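Phenylalanine--tRNA ligase beta subunit (Bacteroides fragilis, PDB 3IG2) forms, with the alpha subunit, the tetrameric synthetase that uses ATP to attach L-phenylalanine to tRNA(Phe), this chain being the core domain of the beta subunit. Local coordinates at residues Tyr143-Phe148 against Leu153-Leu158. Sequence-based numbering, arbitrary orientation.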
ATOM      1  N   TYR B 143      14.314   7.911   1.492  1.00  2.00           N
ATOM      2  CA  TYR B 143      14.025   7.588   2.893  1.00  2.00           C
ATOM      3  C   TYR B 143      14.658   8.650   3.804  1.00  2.00           C
ATOM      4  O   TYR B 143      14.056   9.103   4.778  1.00  2.00           O
ATOM      5  CB  TYR B 143      14.499   6.164   3.269  1.00  2.00           C
ATOM      6  CG  TYR B 143      13.838   5.015   2.508  1.00  2.00           C
ATOM      7  CD1 TYR B 143      12.483   4.713   2.689  1.00  2.00           C
ATOM      8  CD2 TYR B 143      14.581   4.216   1.626  1.00  2.00           C
ATOM      9  CE1 TYR B 143      11.886   3.654   1.990  1.00  2.00           C
ATOM     10  CE2 TYR B 143      13.993   3.162   0.925  1.00  2.00           C
ATOM     11  CZ  TYR B 143      12.654   2.884   1.118  1.00  2.00           C
ATOM     12  OH  TYR B 143      12.099   1.833   0.422  1.00  2.00           O
ATOM     13  N   VAL B 144      15.870   9.070   3.476  1.00  2.00           N
ATOM     14  CA  VAL B 144      16.574  10.098   4.250  1.00  2.25           C
ATOM     15  C   VAL B 144      15.831  11.435   4.141  1.00  3.85           C
ATOM     16  O   VAL B 144      15.643  12.116   5.134  1.00  3.73           O
ATOM     17  CB  VAL B 144      18.092  10.204   3.877  1.00  2.05           C
ATOM     18  CG1 VAL B 144      18.722  11.376   4.744  1.00  2.00           C
ATOM     19  CG2 VAL B 144      18.855   8.888   4.057  1.00  2.32           C
ATOM     20  N   GLU B 145      15.365  11.777   2.940  1.00  7.13           N
ATOM     21  CA  GLU B 145      14.684  13.066   2.711  1.00 10.03           C
ATOM     22  C   GLU B 145      13.403  13.137   3.547  1.00 11.78           C
ATOM     23  O   GLU B 145      13.090  14.161   4.157  1.00 12.04           O
ATOM     24  CB  GLU B 145      14.351  13.265   1.239  1.00 10.56           C
ATOM     25  CG  GLU B 145      13.252  14.326   1.047  1.00 12.96           C
ATOM     26  CD  GLU B 145      13.218  14.945  -0.311  1.00 15.06           C
ATOM     27  OE1 GLU B 145      13.780  14.393  -1.261  1.00 13.97           O
ATOM     28  OE2 GLU B 145      12.596  16.020  -0.436  1.00 21.41           O
ATOM     29  N   ASN B 146      12.685  12.017   3.602  1.00 13.17           N
ATOM     30  CA  ASN B 146      11.405  11.968   4.304  1.00 13.56           C
ATOM     31  C   ASN B 146      11.576  11.968   5.813  1.00 14.16           C
ATOM     32  O   ASN B 146      10.725  12.502   6.550  1.00 13.77           O
ATOM     33  CB  ASN B 146      10.569  10.799   3.796  1.00 13.55           C
ATOM     34  CG  ASN B 146       9.987  11.082   2.428  1.00 15.01           C
ATOM     35  OD1 ASN B 146       9.645  12.236   2.123  1.00 16.92           O
ATOM     36  ND2 ASN B 146       9.880  10.048   1.590  1.00 13.12           N
ATOM     37  N   ILE B 147      12.694  11.411   6.266  1.00 13.22           N
ATOM     38  CA  ILE B 147      13.087  11.553   7.663  1.00 13.73           C
ATOM     39  C   ILE B 147      13.366  13.016   7.963  1.00 14.42           C
ATOM     40  O   ILE B 147      12.842  13.557   8.951  1.00 15.27           O
ATOM     41  CB  ILE B 147      14.300  10.682   8.045  1.00 12.85           C
ATOM     42  CG1 ILE B 147      13.890   9.213   8.071  1.00 12.50           C
ATOM     43  CG2 ILE B 147      14.778  11.033   9.435  1.00 12.15           C
ATOM     44  CD1 ILE B 147      15.050   8.262   8.075  1.00  9.21           C
ATOM     45  N   PHE B 148      14.165  13.670   7.123  1.00 14.36           N
ATOM     46  CA  PHE B 148      14.426  15.095   7.330  1.00 14.90           C
ATOM     47  C   PHE B 148      13.132  15.918   7.398  1.00 14.55           C
ATOM     48  O   PHE B 148      12.988  16.761   8.279  1.00 15.27           O
ATOM     49  CB  PHE B 148      15.364  15.670   6.274  1.00 14.33           C
ATOM     50  CG  PHE B 148      16.773  15.161   6.362  1.00 15.62           C
ATOM     51  CD1 PHE B 148      17.251  14.537   7.520  1.00 14.37           C
ATOM     52  CD2 PHE B 148      17.642  15.344   5.305  1.00 14.00           C
ATOM     53  CE1 PHE B 148      18.545  14.109   7.605  1.00 15.78           C
ATOM     54  CE2 PHE B 148      18.946  14.902   5.387  1.00 16.53           C
ATOM     55  CZ  PHE B 148      19.401  14.285   6.550  1.00 15.89           C
ATOM     56  N   LEU B 153      13.200  19.611   9.198  1.00 12.98           N
ATOM     57  CA  LEU B 153      14.460  20.168   8.713  1.00 13.09           C
ATOM     58  C   LEU B 153      14.242  20.817   7.373  1.00 12.79           C
ATOM     59  O   LEU B 153      13.509  20.302   6.524  1.00 13.04           O
ATOM     60  CB  LEU B 153      15.546  19.106   8.585  1.00 13.14           C
ATOM     61  CG  LEU B 153      16.768  19.086   9.501  1.00 14.66           C
ATOM     62  CD1 LEU B 153      17.797  18.181   8.834  1.00 14.40           C
ATOM     63  CD2 LEU B 153      17.377  20.485   9.722  1.00 15.56           C
ATOM     64  N   ASP B 154      14.863  21.975   7.204  1.00 12.38           N
ATOM     65  CA  ASP B 154      14.709  22.766   6.001  1.00 12.00           C
ATOM     66  C   ASP B 154      15.756  22.299   4.983  1.00 11.10           C
ATOM     67  O   ASP B 154      16.930  22.605   5.119  1.00 10.91           O
ATOM     68  CB  ASP B 154      14.864  24.249   6.359  1.00 12.09           C
ATOM     69  CG  ASP B 154      14.963  25.153   5.138  1.00 13.45           C
ATOM     70  OD1 ASP B 154      14.439  24.798   4.053  1.00 13.43           O
ATOM     71  OD2 ASP B 154      15.565  26.241   5.287  1.00 15.35           O
ATOM     72  N   LEU B 155      15.315  21.550   3.979  1.00 10.46           N
ATOM     73  CA  LEU B 155      16.207  20.942   2.989  1.00 10.17           C
ATOM     74  C   LEU B 155      17.147  21.935   2.263  1.00 10.64           C
ATOM     75  O   LEU B 155      18.313  21.625   1.976  1.00 10.08           O
ATOM     76  CB  LEU B 155      15.365  20.173   1.968  1.00 10.08           C
ATOM     77  CG  LEU B 155      15.012  18.685   2.098  1.00  8.95           C
ATOM     78  CD1 LEU B 155      15.240  18.060   3.458  1.00  9.25           C
ATOM     79  CD2 LEU B 155      13.589  18.461   1.599  1.00  8.72           C
ATOM     80  N   HIS B 156      16.652  23.129   1.980  1.00 11.04           N
ATOM     81  CA  HIS B 156      17.430  24.084   1.212  1.00 12.06           C
ATOM     82  C   HIS B 156      18.523  24.724   2.059  1.00 12.32           C
ATOM     83  O   HIS B 156      19.414  25.383   1.534  1.00 12.58           O
ATOM     84  CB  HIS B 156      16.511  25.113   0.539  1.00 12.32           C
ATOM     85  CG  HIS B 156      15.286  24.500  -0.068  1.00 14.15           C
ATOM     86  ND1 HIS B 156      14.009  24.930   0.230  1.00 16.06           N
ATOM     87  CD2 HIS B 156      15.142  23.455  -0.919  1.00 15.22           C
ATOM     88  CE1 HIS B 156      13.132  24.189  -0.423  1.00 15.94           C
ATOM     89  NE2 HIS B 156      13.794  23.285  -1.127  1.00 16.12           N
ATOM     90  N   SER B 157      18.472  24.484   3.366  1.00 12.69           N
ATOM     91  CA  SER B 157      19.529  24.925   4.264  1.00 13.29           C
ATOM     92  C   SER B 157      20.745  23.983   4.270  1.00 13.83           C
ATOM     93  O   SER B 157      21.774  24.304   4.866  1.00 14.02           O
ATOM     94  CB  SER B 157      18.996  25.115   5.694  1.00 12.95           C
ATOM     95  OG  SER B 157      18.918  23.878   6.399  1.00 13.12           O
ATOM     96  N   LEU B 158      20.632  22.828   3.617  1.00 14.43           N
ATOM     97  CA  LEU B 158      21.670  21.771   3.739  1.00 14.61           C
ATOM     98  C   LEU B 158      22.692  21.830   2.584  1.00 14.27           C
ATOM     99  O   LEU B 158      22.366  22.236   1.473  1.00 14.05           O
ATOM    100  CB  LEU B 158      21.011  20.384   3.756  1.00 14.52           C
ATOM    101  CG  LEU B 158      19.855  20.105   4.718  1.00 15.19           C
ATOM    102  CD1 LEU B 158      19.156  18.814   4.295  1.00 16.66           C
ATOM    103  CD2 LEU B 158      20.295  20.042   6.191  1.00 12.99           C
TER
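F148, in the last turns of helix 134-150, and L153, just beyond it, bring their CA atoms to 5.3 Å. The chain is tied there by one backbone hydrogen bond, L153 N to F148 O, 3.0 Å long with an N-H...O angle of 154°. From this tie the chain runs through a 3-10 turn at 155-157 toward strand 159-163.

The F148 ring carries the side-chain contact. The bond from CA to CB of F148 points toward 153-158, and with CG anti to the carbonyl carbon (chi1 -68°) the ring sits where L153, L155 and L158 touch it. L153 runs alongside F148 and places CD1 over one face, 4.2 Å from the ring centroid and 23° off the normal, a CH-pi contact; V144 CG1 from the preceding helical turn covers the opposite face, offset toward the rim. L155 CD1 lies near the ring plane at its edge, 4.1 Å from F148 CD2, and also packs on F148 CB at 3.7 Å. L158 crosses the F148 side chain at a slant, CD1 meeting the CD2-CE2 side of the ring, 3.9 Å from CD2. The other methyl of L155, CD2, meets the carboxylate of E145 at 3.3 Å from OE2, a close contact without a hydrogen bond.

The turn is braced internally: D154 O accepts from both S157 N and S157 OG, the hydroxyl at 2.7 Å and in the carbonyl plane. V174 of strand 171-175 touches both F148 and L158, so the cluster joins the helix end and the returning chain to the mixed sheet. E145 also packs on E40 of a second copy of this chain.

Taken together, the evidence describes a helix-to-strand connection in which one backbone hydrogen bond links the two segments, while apolar contacts around the buried F148 make up most of the rest; the partly exposed carboxylate of E145, probably ionised, has a weak, long ion pair with K149.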